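Local coordinates for histidine triad (HIT) protein (Sinorhizobium meliloti, PDB 3NRD) that probably binds nucleotides and, as a member of the histidine triad superfamily, may catalyse hydrolysis or transfer at a phosphate group, at residues A[9-14]-A[89-94]; A[21-26]-A[41-46]; A[32-37]-A[108-113]; A[78-83]-A[96-101]. One frame throughout, in Å; residues are numbered along the deposited sequence. Where two conformers were deposited one is given.

Contact 1. Residues A[9-14]-A[89-94]; sequences ERLERD and VRQLHV. With SO4 (sulfate ion), chain H.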
# COMPACT_ATOMS: atom_id res chain seq x y z
N GLU A 9 -17.15 -1.95 11.91
CA GLU A 9 -18.03 -3.14 11.78
C GLU A 9 -17.82 -3.94 10.47
O GLU A 9 -17.97 -5.16 10.47
CB GLU A 9 -19.53 -2.79 11.91
CG GLU A 9 -20.08 -2.82 13.35
N ARG A 10 -17.46 -3.26 9.38
CA ARG A 10 -17.26 -3.96 8.12
C ARG A 10 -15.96 -4.75 8.13
O ARG A 10 -15.91 -5.84 7.54
CB ARG A 10 -17.33 -3.02 6.93
CG ARG A 10 -18.75 -2.46 6.72
CD ARG A 10 -18.73 -1.13 6.05
NE ARG A 10 -18.09 -0.13 6.91
CZ ARG A 10 -17.81 1.12 6.53
NH1 ARG A 10 -18.13 1.55 5.30
NH2 ARG A 10 -17.22 1.94 7.38
N LEU A 11 -14.94 -4.25 8.85
CA LEU A 11 -13.70 -5.01 9.07
C LEU A 11 -13.91 -6.16 10.06
O LEU A 11 -13.23 -7.22 9.98
CB LEU A 11 -12.57 -4.11 9.58
CG LEU A 11 -12.05 -2.95 8.71
CD1 LEU A 11 -10.85 -2.22 9.35
CD2 LEU A 11 -11.64 -3.44 7.36
N GLU A 12 -14.80 -5.94 11.02
CA GLU A 12 -15.26 -6.97 11.95
C GLU A 12 -15.89 -8.10 11.17
O GLU A 12 -15.54 -9.28 11.36
CB GLU A 12 -16.26 -6.36 12.94
CG GLU A 12 -16.79 -7.29 14.03
CD GLU A 12 -15.84 -7.39 15.17
OE1 GLU A 12 -15.78 -6.42 15.97
OE2 GLU A 12 -15.13 -8.42 15.26
N ARG A 13 -16.80 -7.74 10.28
CA ARG A 13 -17.52 -8.72 9.47
C ARG A 13 -16.63 -9.45 8.47
O ARG A 13 -16.73 -10.67 8.37
CB ARG A 13 -18.68 -8.05 8.72
CG ARG A 13 -19.65 -9.08 8.12
CD ARG A 13 -20.74 -8.44 7.31
NE ARG A 13 -20.15 -7.76 6.14
CZ ARG A 13 -20.34 -6.48 5.78
NH1 ARG A 13 -21.13 -5.64 6.46
NH2 ARG A 13 -19.72 -6.04 4.68
N ASP A 14 -15.80 -8.72 7.72
CA ASP A 14 -15.07 -9.31 6.60
C ASP A 14 -13.77 -10.01 6.95
O ASP A 14 -13.20 -10.67 6.10
CB ASP A 14 -14.79 -8.23 5.51
CG ASP A 14 -16.05 -7.77 4.79
OD1 ASP A 14 -17.12 -8.42 4.87
OD2 ASP A 14 -15.96 -6.74 4.09
N VAL A 89 -13.86 1.43 3.74
CA VAL A 89 -13.78 1.58 5.17
C VAL A 89 -12.72 2.60 5.48
O VAL A 89 -11.54 2.39 5.18
CB VAL A 89 -13.37 0.24 5.78
CG1 VAL A 89 -13.07 0.35 7.28
CG2 VAL A 89 -14.44 -0.76 5.46
N ARG A 90 -13.11 3.71 6.10
CA ARG A 90 -12.18 4.82 6.36
C ARG A 90 -11.20 4.62 7.50
O ARG A 90 -10.13 5.20 7.47
CB ARG A 90 -12.94 6.13 6.64
CG ARG A 90 -13.49 6.74 5.39
CD ARG A 90 -12.39 7.25 4.47
NE ARG A 90 -12.87 7.32 3.09
CZ ARG A 90 -13.28 8.42 2.48
NH1 ARG A 90 -13.25 9.63 3.06
NH2 ARG A 90 -13.73 8.30 1.24
N GLN A 91 -11.58 3.86 8.51
CA GLN A 91 -10.66 3.45 9.54
C GLN A 91 -9.39 2.83 8.93
O GLN A 91 -9.49 1.93 8.09
CB GLN A 91 -11.34 2.43 10.45
CG GLN A 91 -10.48 1.96 11.59
CD GLN A 91 -11.26 1.13 12.56
OE1 GLN A 91 -11.57 -0.03 12.27
NE2 GLN A 91 -11.62 1.71 13.68
N LEU A 92 -8.23 3.36 9.32
CA LEU A 92 -6.96 2.99 8.75
C LEU A 92 -6.76 1.47 8.90
O LEU A 92 -6.87 0.95 9.99
CB LEU A 92 -5.79 3.74 9.44
CG LEU A 92 -4.35 3.32 9.00
CD1 LEU A 92 -4.13 3.40 7.46
CD2 LEU A 92 -3.31 4.16 9.74
N HIS A 93 -6.53 0.78 7.79
CA HIS A 93 -6.13 -0.61 7.83
C HIS A 93 -5.21 -0.89 6.66
O HIS A 93 -5.38 -0.32 5.57
CB HIS A 93 -7.33 -1.53 7.85
CG HIS A 93 -8.25 -1.36 6.69
ND1 HIS A 93 -9.02 -0.22 6.50
CD2 HIS A 93 -8.54 -2.19 5.67
CE1 HIS A 93 -9.72 -0.36 5.39
NE2 HIS A 93 -9.42 -1.53 4.85
N VAL A 94 -4.20 -1.72 6.90
CA VAL A 94 -3.17 -1.97 5.91
C VAL A 94 -3.32 -3.40 5.47
O VAL A 94 -3.23 -4.31 6.32
CB VAL A 94 -1.77 -1.75 6.44
CG1 VAL A 94 -0.74 -2.10 5.36
CG2 VAL A 94 -1.59 -0.30 6.92
S SO4 H . -10.35 -0.88 1.66
O1 SO4 H . -8.92 -0.64 1.84
O2 SO4 H . -10.67 -1.99 2.53
O3 SO4 H . -11.16 0.23 2.07
O4 SO4 H . -10.74 -1.21 0.33
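Leu11 reaches from the helix 9-14 into the loop 89-94 and lies across Val89, Gln91 and His93. Its CB points toward the loop, and CG, anti to the carbonyl carbon (chi1 -62°), meets Val89 CG1 at 3.7 Å. Beyond CG the chain forks. CD1 comes 3.7 Å from Gln91 OE1 and also rests near His93 CB and CG. CD2 lies over the face of the imidazole, 3.8 Å from the ring centroid and 14° off its normal, a CH-pi contact. Ile38 and Val40 of strand 36-41 also touch Leu11. At the outer side, in the Arg10 conformer given, Val89 CG2 sits over the centre of the guanidinium, 4.0 Å from Arg10 NE, while the charge itself is paired with Asp8. Gln91 is likewise held from outside: Asp8 N gives a hydrogen bond to OE1, and NE2 bonds to Thr6 O. The imidazole is gripped at both nitrogens. His93 ND1 donates to Gln91 O at 2.7 Å, close to the ring plane. On the other side of the ring, His93 NE2 donates to sulfate O2 at 2.7 Å. Val89 N adds a weak bond to sulfate O3; His95 NE2 and Gly86 N also bond the anion. Gln91, His93 and His95 fall on the three alternate positions of the histidine triad signature, with glutamine in the first. An apolar lid on one ring face and a bonded carbonyl at ND1 fix the rotation of His93 and direct NE2 at the anion, consistent with a phosphate-binding pocket.

Contact 2. Residues A[21-26]-A[41-46]; sequences LGLCQM and PQRADI. With SO4 (sulfate ion), chain I; SO4 (sulfate ion), chain G.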
# COMPACT_ATOMS: atom_id res chain seq x y z
N LEU A 21 -0.70 -7.41 17.57
CA LEU A 21 0.72 -7.09 17.71
C LEU A 21 0.78 -6.03 18.81
O LEU A 21 0.03 -6.16 19.77
CB LEU A 21 1.29 -6.66 16.36
CG LEU A 21 1.26 -7.72 15.25
CD1 LEU A 21 1.82 -7.12 13.96
CD2 LEU A 21 2.00 -9.00 15.62
N GLY A 22 1.65 -5.04 18.74
CA GLY A 22 1.65 -3.97 19.73
C GLY A 22 0.64 -2.88 19.44
O GLY A 22 -0.18 -2.49 20.26
N LEU A 23 0.76 -2.35 18.25
CA LEU A 23 -0.12 -1.30 17.80
C LEU A 23 -1.33 -1.87 17.04
O LEU A 23 -2.44 -1.36 17.23
CB LEU A 23 0.63 -0.35 16.90
CG LEU A 23 -0.17 0.78 16.24
CD1 LEU A 23 -0.85 1.65 17.26
CD2 LEU A 23 0.79 1.59 15.34
N CYS A 24 -1.09 -2.86 16.17
CA CYS A 24 -2.09 -3.32 15.21
C CYS A 24 -2.77 -4.62 15.63
O CYS A 24 -2.10 -5.57 16.02
CB CYS A 24 -1.46 -3.54 13.86
SG CYS A 24 -1.01 -2.03 13.02
N GLN A 25 -4.11 -4.64 15.55
CA GLN A 25 -4.86 -5.88 15.47
C GLN A 25 -4.60 -6.50 14.10
O GLN A 25 -4.48 -5.76 13.11
CB GLN A 25 -6.35 -5.64 15.62
CG GLN A 25 -6.77 -5.25 17.03
CD GLN A 25 -8.24 -4.89 17.13
OE1 GLN A 25 -9.04 -5.30 16.30
NE2 GLN A 25 -8.60 -4.09 18.16
N MSE A 26 -4.52 -7.83 14.05
CA MSE A 26 -4.35 -8.58 12.81
C MSE A 26 -5.61 -9.35 12.52
O MSE A 26 -6.15 -10.03 13.41
CB MSE A 26 -3.23 -9.61 12.92
CG MSE A 26 -1.89 -9.05 13.11
SE MSE A 26 -0.50 -10.45 13.07
CE MSE A 26 -0.92 -11.01 11.30
N PRO A 41 -4.24 -0.50 13.08
CA PRO A 41 -3.66 0.21 14.23
C PRO A 41 -4.76 0.63 15.17
O PRO A 41 -5.73 1.25 14.73
CB PRO A 41 -3.02 1.45 13.62
CG PRO A 41 -3.00 1.26 12.18
CD PRO A 41 -3.89 0.16 11.80
N GLN A 42 -4.58 0.39 16.46
CA GLN A 42 -5.64 0.61 17.45
C GLN A 42 -5.61 2.04 17.99
O GLN A 42 -5.49 2.27 19.20
CB GLN A 42 -5.49 -0.40 18.55
CG GLN A 42 -5.53 -1.83 18.07
CD GLN A 42 -5.20 -2.78 19.19
OE1 GLN A 42 -6.09 -3.44 19.71
NE2 GLN A 42 -3.93 -2.87 19.56
N ARG A 43 -5.74 3.00 17.08
CA ARG A 43 -5.87 4.41 17.38
C ARG A 43 -7.21 4.90 16.81
O ARG A 43 -7.54 4.61 15.68
CB ARG A 43 -4.71 5.21 16.78
CG ARG A 43 -3.32 4.77 17.16
CD ARG A 43 -3.07 4.91 18.66
NE ARG A 43 -1.67 4.70 19.05
CZ ARG A 43 -1.24 4.38 20.27
NH1 ARG A 43 -2.09 4.15 21.28
NH2 ARG A 43 0.06 4.25 20.48
N ALA A 44 -7.96 5.65 17.61
CA ALA A 44 -9.26 6.17 17.21
C ALA A 44 -9.17 7.22 16.10
O ALA A 44 -8.23 8.00 16.05
CB ALA A 44 -9.98 6.78 18.43
N ASP A 45 -10.16 7.18 15.22
CA ASP A 45 -10.38 8.18 14.17
C ASP A 45 -9.17 8.47 13.29
O ASP A 45 -8.91 9.62 13.00
CB ASP A 45 -10.90 9.49 14.81
CG ASP A 45 -12.08 9.25 15.71
OD1 ASP A 45 -12.98 8.45 15.35
OD2 ASP A 45 -12.08 9.82 16.82
N ILE A 46 -8.44 7.43 12.89
CA ILE A 46 -7.31 7.58 11.98
C ILE A 46 -7.75 7.06 10.61
O ILE A 46 -8.23 5.93 10.51
CB ILE A 46 -6.03 6.81 12.46
CG1 ILE A 46 -5.54 7.33 13.83
CG2 ILE A 46 -4.89 6.83 11.38
CD1 ILE A 46 -5.21 8.85 13.92
S SO4 I . -1.20 -4.48 22.81
O1 SO4 I . 0.09 -5.08 22.51
O2 SO4 I . -1.83 -5.37 23.77
O3 SO4 I . -1.01 -3.15 23.37
O4 SO4 I . -1.99 -4.38 21.59
S SO4 G . -6.61 7.21 20.94
O1 SO4 G . -5.40 7.58 20.25
O2 SO4 G . -6.27 6.86 22.30
O3 SO4 G . -7.47 8.37 20.94
O4 SO4 G . -7.26 6.08 20.28
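Leu23 O accepts two hydrogen bonds from Gln42 across 21-26 and 41-46. Gln42 N donates at 2.9 Å and Gln42 NE2 at 3.2 Å, from opposite faces of the carbonyl plane; NE2 stands well above that plane, whereas N is only tilted from it. The other end of the side-chain amide is used too: Gln25 NE2 donates to Gln42 OE1 at 3.0 Å, with the two amide planes 79° apart. Beside this polar clasp the packing is tight and apolar. Leu23 CG meets Pro41 CB at 3.9 Å, and Cys24 SG, anti to its carbonyl carbon (chi1 -71°), lies against Pro41 CD at 3.8 Å, with Leu60 of helix 54-75 also touching Cys24. The outer side is more polar. The Leu23 and Arg43 side chains cross at about a right angle, Leu23 CD1 lying 3.6 Å from Arg43 NE, which forms a salt bridge with Asp56. Gln42 NE2 also bonds a sulfate, and Ala44 N bonds a second one. Cys24 and Pro41 form an antiparallel non-hydrogen-bonded pair, and Gln42 centres an inverse gamma turn: this is where two neighbouring strands of the antiparallel HIT-domain sheet part, one of them entering the loop before helix 54-75.

Contact 3. Residues A[32-37]-A[108-113]; sequences RRWPWL and GPVWGF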
# COMPACT_ATOMS: atom_id res chain seq x y z
N ARG A 32 -10.29 -16.69 0.82
CA ARG A 32 -9.17 -17.62 0.65
C ARG A 32 -8.49 -17.60 -0.74
O ARG A 32 -7.48 -18.28 -0.93
CB ARG A 32 -9.59 -19.06 1.04
CG ARG A 32 -10.40 -19.86 0.02
CD ARG A 32 -10.44 -21.38 0.39
NE ARG A 32 -9.15 -21.93 0.89
N ARG A 33 -9.01 -16.84 -1.70
CA ARG A 33 -8.40 -16.78 -3.04
C ARG A 33 -6.96 -16.27 -3.01
O ARG A 33 -6.18 -16.70 -3.85
CB ARG A 33 -9.21 -15.90 -3.97
CG ARG A 33 -10.57 -16.52 -4.33
CD ARG A 33 -11.33 -15.58 -5.23
NE ARG A 33 -11.70 -14.34 -4.54
CZ ARG A 33 -12.11 -13.23 -5.17
NH1 ARG A 33 -12.25 -13.18 -6.51
NH2 ARG A 33 -12.45 -12.17 -4.44
N TRP A 34 -6.63 -15.39 -2.05
CA TRP A 34 -5.24 -15.02 -1.79
C TRP A 34 -5.03 -14.97 -0.28
O TRP A 34 -5.95 -14.56 0.43
CB TRP A 34 -4.86 -13.65 -2.38
CG TRP A 34 -5.35 -13.39 -3.72
CD1 TRP A 34 -4.69 -13.56 -4.88
CD2 TRP A 34 -6.62 -12.85 -4.05
NE1 TRP A 34 -5.48 -13.17 -5.94
CE2 TRP A 34 -6.67 -12.71 -5.44
CE3 TRP A 34 -7.74 -12.46 -3.29
CZ2 TRP A 34 -7.79 -12.21 -6.09
CZ3 TRP A 34 -8.85 -11.97 -3.95
CH2 TRP A 34 -8.88 -11.87 -5.33
N PRO A 35 -3.87 -15.41 0.23
CA PRO A 35 -3.63 -15.19 1.67
C PRO A 35 -3.47 -13.70 1.97
O PRO A 35 -2.50 -13.05 1.52
CB PRO A 35 -2.36 -15.98 1.96
CG PRO A 35 -2.15 -16.89 0.75
CD PRO A 35 -2.81 -16.22 -0.41
N TRP A 36 -4.42 -13.17 2.73
CA TRP A 36 -4.68 -11.73 2.81
C TRP A 36 -4.96 -11.38 4.25
O TRP A 36 -5.92 -11.89 4.85
CB TRP A 36 -5.85 -11.45 1.90
CG TRP A 36 -6.33 -10.07 1.76
CD1 TRP A 36 -5.94 -8.97 2.45
CD2 TRP A 36 -7.35 -9.65 0.88
NE1 TRP A 36 -6.66 -7.89 2.05
CE2 TRP A 36 -7.54 -8.28 1.09
CE3 TRP A 36 -8.15 -10.31 -0.06
CZ2 TRP A 36 -8.49 -7.54 0.38
CZ3 TRP A 36 -9.09 -9.59 -0.76
CH2 TRP A 36 -9.26 -8.22 -0.54
N LEU A 37 -4.09 -10.55 4.81
CA LEU A 37 -4.17 -10.07 6.17
C LEU A 37 -4.45 -8.59 6.15
O LEU A 37 -4.06 -7.87 5.21
CB LEU A 37 -2.86 -10.29 6.88
CG LEU A 37 -2.33 -11.73 6.85
CD1 LEU A 37 -1.03 -11.80 7.63
CD2 LEU A 37 -3.34 -12.72 7.39
N GLY A 108 -2.86 -8.29 -11.65
CA GLY A 108 -3.67 -7.17 -11.18
C GLY A 108 -3.91 -7.20 -9.69
O GLY A 108 -3.48 -8.13 -8.97
N PRO A 109 -4.63 -6.19 -9.19
CA PRO A 109 -4.92 -6.13 -7.76
C PRO A 109 -6.00 -7.13 -7.29
O PRO A 109 -6.86 -7.54 -8.09
CB PRO A 109 -5.43 -4.71 -7.60
CG PRO A 109 -6.02 -4.37 -8.96
CD PRO A 109 -5.21 -5.07 -9.94
N VAL A 110 -5.94 -7.52 -6.02
CA VAL A 110 -6.99 -8.37 -5.44
C VAL A 110 -8.28 -7.56 -5.21
O VAL A 110 -9.37 -8.09 -5.36
CB VAL A 110 -6.53 -9.09 -4.14
CG1 VAL A 110 -5.19 -9.78 -4.38
CG2 VAL A 110 -6.47 -8.13 -2.92
N TRP A 111 -8.11 -6.26 -4.95
CA TRP A 111 -9.19 -5.37 -4.52
C TRP A 111 -10.20 -5.20 -5.63
O TRP A 111 -9.85 -4.85 -6.77
CB TRP A 111 -8.61 -4.01 -4.11
CG TRP A 111 -7.60 -4.14 -3.01
CD1 TRP A 111 -7.85 -4.51 -1.73
CD2 TRP A 111 -6.19 -3.95 -3.10
NE1 TRP A 111 -6.69 -4.57 -1.01
CE2 TRP A 111 -5.64 -4.22 -1.83
CE3 TRP A 111 -5.33 -3.55 -4.13
CZ2 TRP A 111 -4.29 -4.10 -1.55
CZ3 TRP A 111 -3.97 -3.46 -3.86
CH2 TRP A 111 -3.46 -3.73 -2.58
N GLY A 112 -11.45 -5.49 -5.30
CA GLY A 112 -12.55 -5.38 -6.23
C GLY A 112 -12.66 -6.49 -7.25
O GLY A 112 -13.55 -6.42 -8.11
N PHE A 113 -11.82 -7.53 -7.15
CA PHE A 113 -11.84 -8.60 -8.13
C PHE A 113 -12.78 -9.73 -7.69
O PHE A 113 -12.55 -10.39 -6.67
CB PHE A 113 -10.45 -9.18 -8.39
CG PHE A 113 -10.47 -10.30 -9.40
CD1 PHE A 113 -10.68 -10.03 -10.73
CD2 PHE A 113 -10.30 -11.63 -9.00
CE1 PHE A 113 -10.72 -11.05 -11.67
CE2 PHE A 113 -10.35 -12.67 -9.93
CZ PHE A 113 -10.55 -12.38 -11.26
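The indole of Trp34 is sandwiched: Val110 CG1 lies over one face, 3.4 Å from the centroid of the five-membered ring and 13° off its normal, and Arg33 CB covers the opposite face toward the rim. At the indole edge, in plane, comes Phe113 CD2, 3.9 Å from Trp34 CZ2. The second methyl of Val110 serves another tryptophan: CG2 lies over one face of Trp36, 3.7 Å from the centroid of the six-membered ring, a CH-pi contact in which the two side chains meet tip to tip. Trp36 CZ2 also comes 3.7 Å from Trp111 NE1, the two ring planes standing 86° apart. Val110 is the first residue of a type II beta turn that ends at Phe113, closed by Phe113 N to Val110 O; Trp111 and Gly112 are its corners, and Gly112 takes the positive phi. The loop 108-113 is laid against the start of strand 36-41 in the HIT-domain sheet. Both indole nitrogens bond elsewhere, Trp34 NE1 to Pro104 O and Trp36 NE1 to His95 ND1, and Trp111 meets the His95 ring edge-to-face. On the outer side the Arg33 guanidinium, whose face lies on Trp34 CH2, grips Phe113 O end-on, with NH1 at 2.8 Å and NH2 at 2.9 Å. NH2 also serves the salt bridge to Asp31.

Contact 4. Residues A[78-83]-A[96-101]; sequences EKINIG and VIARRE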
# COMPACT_ATOMS: atom_id res chain seq x y z
N GLU A 78 5.59 -15.61 -4.15
CA GLU A 78 6.57 -14.89 -4.98
C GLU A 78 6.69 -13.40 -4.63
O GLU A 78 7.78 -12.82 -4.73
CB GLU A 78 6.21 -15.03 -6.45
CG GLU A 78 6.40 -16.45 -6.93
CD GLU A 78 5.65 -16.80 -8.20
OE1 GLU A 78 5.17 -15.89 -8.93
OE2 GLU A 78 5.54 -18.02 -8.44
N LYS A 79 5.58 -12.78 -4.22
CA LYS A 79 5.52 -11.34 -4.00
C LYS A 79 4.45 -10.97 -2.99
O LYS A 79 3.33 -11.51 -3.02
CB LYS A 79 5.25 -10.62 -5.32
CG LYS A 79 5.42 -9.11 -5.31
CD LYS A 79 6.90 -8.69 -5.20
CE LYS A 79 7.03 -7.17 -5.10
NZ LYS A 79 6.49 -6.63 -3.85
N ILE A 80 4.80 -10.06 -2.09
CA ILE A 80 3.83 -9.44 -1.21
C ILE A 80 3.32 -8.13 -1.82
O ILE A 80 4.10 -7.40 -2.44
CB ILE A 80 4.44 -9.15 0.18
CG1 ILE A 80 4.88 -10.45 0.89
CG2 ILE A 80 3.45 -8.41 1.10
CD1 ILE A 80 3.72 -11.40 1.26
N ASN A 81 2.02 -7.87 -1.66
CA ASN A 81 1.39 -6.60 -1.99
C ASN A 81 0.92 -5.97 -0.68
O ASN A 81 0.27 -6.64 0.10
CB ASN A 81 0.18 -6.76 -2.90
CG ASN A 81 0.52 -7.29 -4.30
OD1 ASN A 81 -0.39 -7.63 -5.03
ND2 ASN A 81 1.80 -7.35 -4.65
N ILE A 82 1.26 -4.70 -0.45
CA ILE A 82 0.89 -3.96 0.74
C ILE A 82 0.05 -2.80 0.31
O ILE A 82 0.43 -2.11 -0.65
CB ILE A 82 2.11 -3.44 1.48
CG1 ILE A 82 2.89 -4.62 2.10
CG2 ILE A 82 1.69 -2.45 2.56
CD1 ILE A 82 4.27 -4.29 2.52
N GLY A 83 -1.04 -2.50 1.01
CA GLY A 83 -1.97 -1.45 0.55
C GLY A 83 -2.71 -0.78 1.67
O GLY A 83 -3.14 -1.45 2.60
N VAL A 96 -1.99 -6.68 3.64
CA VAL A 96 -0.72 -7.37 3.41
C VAL A 96 -1.08 -8.71 2.80
O VAL A 96 -1.61 -9.58 3.48
CB VAL A 96 0.07 -7.60 4.70
CG1 VAL A 96 1.44 -8.29 4.39
CG2 VAL A 96 0.25 -6.30 5.45
N ILE A 97 -0.81 -8.84 1.51
CA ILE A 97 -1.40 -9.90 0.69
C ILE A 97 -0.28 -10.71 0.02
O ILE A 97 0.63 -10.12 -0.55
CB ILE A 97 -2.28 -9.34 -0.41
CG1 ILE A 97 -3.40 -8.44 0.13
CG2 ILE A 97 -2.87 -10.49 -1.22
CD1 ILE A 97 -3.74 -7.30 -0.78
N ALA A 98 -0.36 -12.03 0.09
CA ALA A 98 0.63 -12.94 -0.54
C ALA A 98 0.20 -13.25 -1.97
O ALA A 98 -0.91 -13.69 -2.20
CB ALA A 98 0.73 -14.21 0.24
N ARG A 99 1.11 -13.09 -2.92
CA ARG A 99 0.80 -13.27 -4.34
C ARG A 99 1.79 -14.16 -5.09
O ARG A 99 2.96 -14.31 -4.69
CB ARG A 99 0.81 -11.95 -5.10
CG ARG A 99 -0.03 -10.85 -4.54
CD ARG A 99 -1.50 -11.12 -4.60
NE ARG A 99 -2.02 -11.40 -5.94
CZ ARG A 99 -2.43 -10.51 -6.84
NH1 ARG A 99 -2.38 -9.20 -6.61
NH2 ARG A 99 -2.94 -10.96 -7.99
N ARG A 100 1.33 -14.69 -6.21
CA ARG A 100 2.18 -15.43 -7.09
C ARG A 100 1.56 -15.45 -8.48
O ARG A 100 0.34 -15.36 -8.64
CB ARG A 100 2.40 -16.85 -6.54
CG ARG A 100 1.20 -17.80 -6.67
CD ARG A 100 0.96 -18.57 -5.41
NE ARG A 100 2.10 -19.41 -5.02
CZ ARG A 100 2.53 -19.64 -3.77
NH1 ARG A 100 1.97 -19.05 -2.70
NH2 ARG A 100 3.56 -20.47 -3.58
N GLU A 101 2.41 -15.58 -9.48
CA GLU A 101 1.96 -15.76 -10.85
C GLU A 101 0.97 -16.91 -10.93
O GLU A 101 1.16 -17.97 -10.32
CB GLU A 101 3.13 -15.98 -11.79
CG GLU A 101 2.72 -16.11 -13.28
CD GLU A 101 3.92 -16.24 -14.22
OE1 GLU A 101 5.07 -16.19 -13.72
OE2 GLU A 101 3.71 -16.39 -15.44
O HOH W 1 3.23 -19.21 -9.14
O HOH W 2 6.33 -17.68 -11.27
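A classic beta bulge sets Glu78 and Lys79 opposite the single residue Arg99, at the open end of the antiparallel hairpin formed by strands 79-84 and 94-99. The extended Glu78 side chain crosses that of Arg100 at about a right angle: OE1 accepts from Glu101 N at 2.8 Å, met from above the carboxylate plane, while CD packs on Arg100 CB at 3.6 Å. One water donates to Glu78 OE2 and to Glu101 O; a second donates weakly to OE2 and also to Glu101 OE1, so this end of the ladder is hydrated. Lys79 and Arg99 form a hydrogen-bonded pair, with Lys79 O accepting from Arg99 N at 2.7 Å. The Lys79 ammonium turns back to Ile80 O and makes a salt bridge with Glu48 of the second subunit. Ile80 faces the other way with Ala98 and Val96: its CG2 touches Val96 CG1 at 3.9 Å, and helix 54-75 covers this face. Asn81 returns to the side of Lys79 and pairs with Ile97 through two backbone bonds. The Arg99 chain is bent at chi2 and chi3; its NH1 donates to Asn81 OD1 at 3.0 Å, nearly in line with the C=O bond and with amide and guanidinium planes 83° apart. Arg99 is also bound to Asp103 and Gly108 O, and Asn81 ND2 to Asn87 of the second subunit. Ile82 and Gly83 pair with a strand of that subunit, continuing the sheet across the interface. On the hairpin side Ile82 faces Val96 as a non-hydrogen-bonded pair, their CA atoms 4.6 Å apart.

Contacts 1, 3 and 4 are largely buried, whereas contact 2 is only partly so. Three of them reach the same sheet through its strands: 24-29 and the end of 36-41 in contact 2, the start of 36-41 in contact 3, and 79-84 with 94-99 in contact 4. Contact 1 instead sets a helix against the loop leading into strand 94-99. Chemistry follows place: backbone ladder bonds dominate contact 4, a glutamine's backbone and side-chain nitrogens share one carbonyl in contact 2, aromatic faces fill contact 3, and contact 1 is apolar beside an anion site. Contacts 3 and 4 lie closest, joined by Pro35 O with Ala98 N, and both touch the second subunit. Leu92 N and Ile46 O tie contact 1 to contact 2.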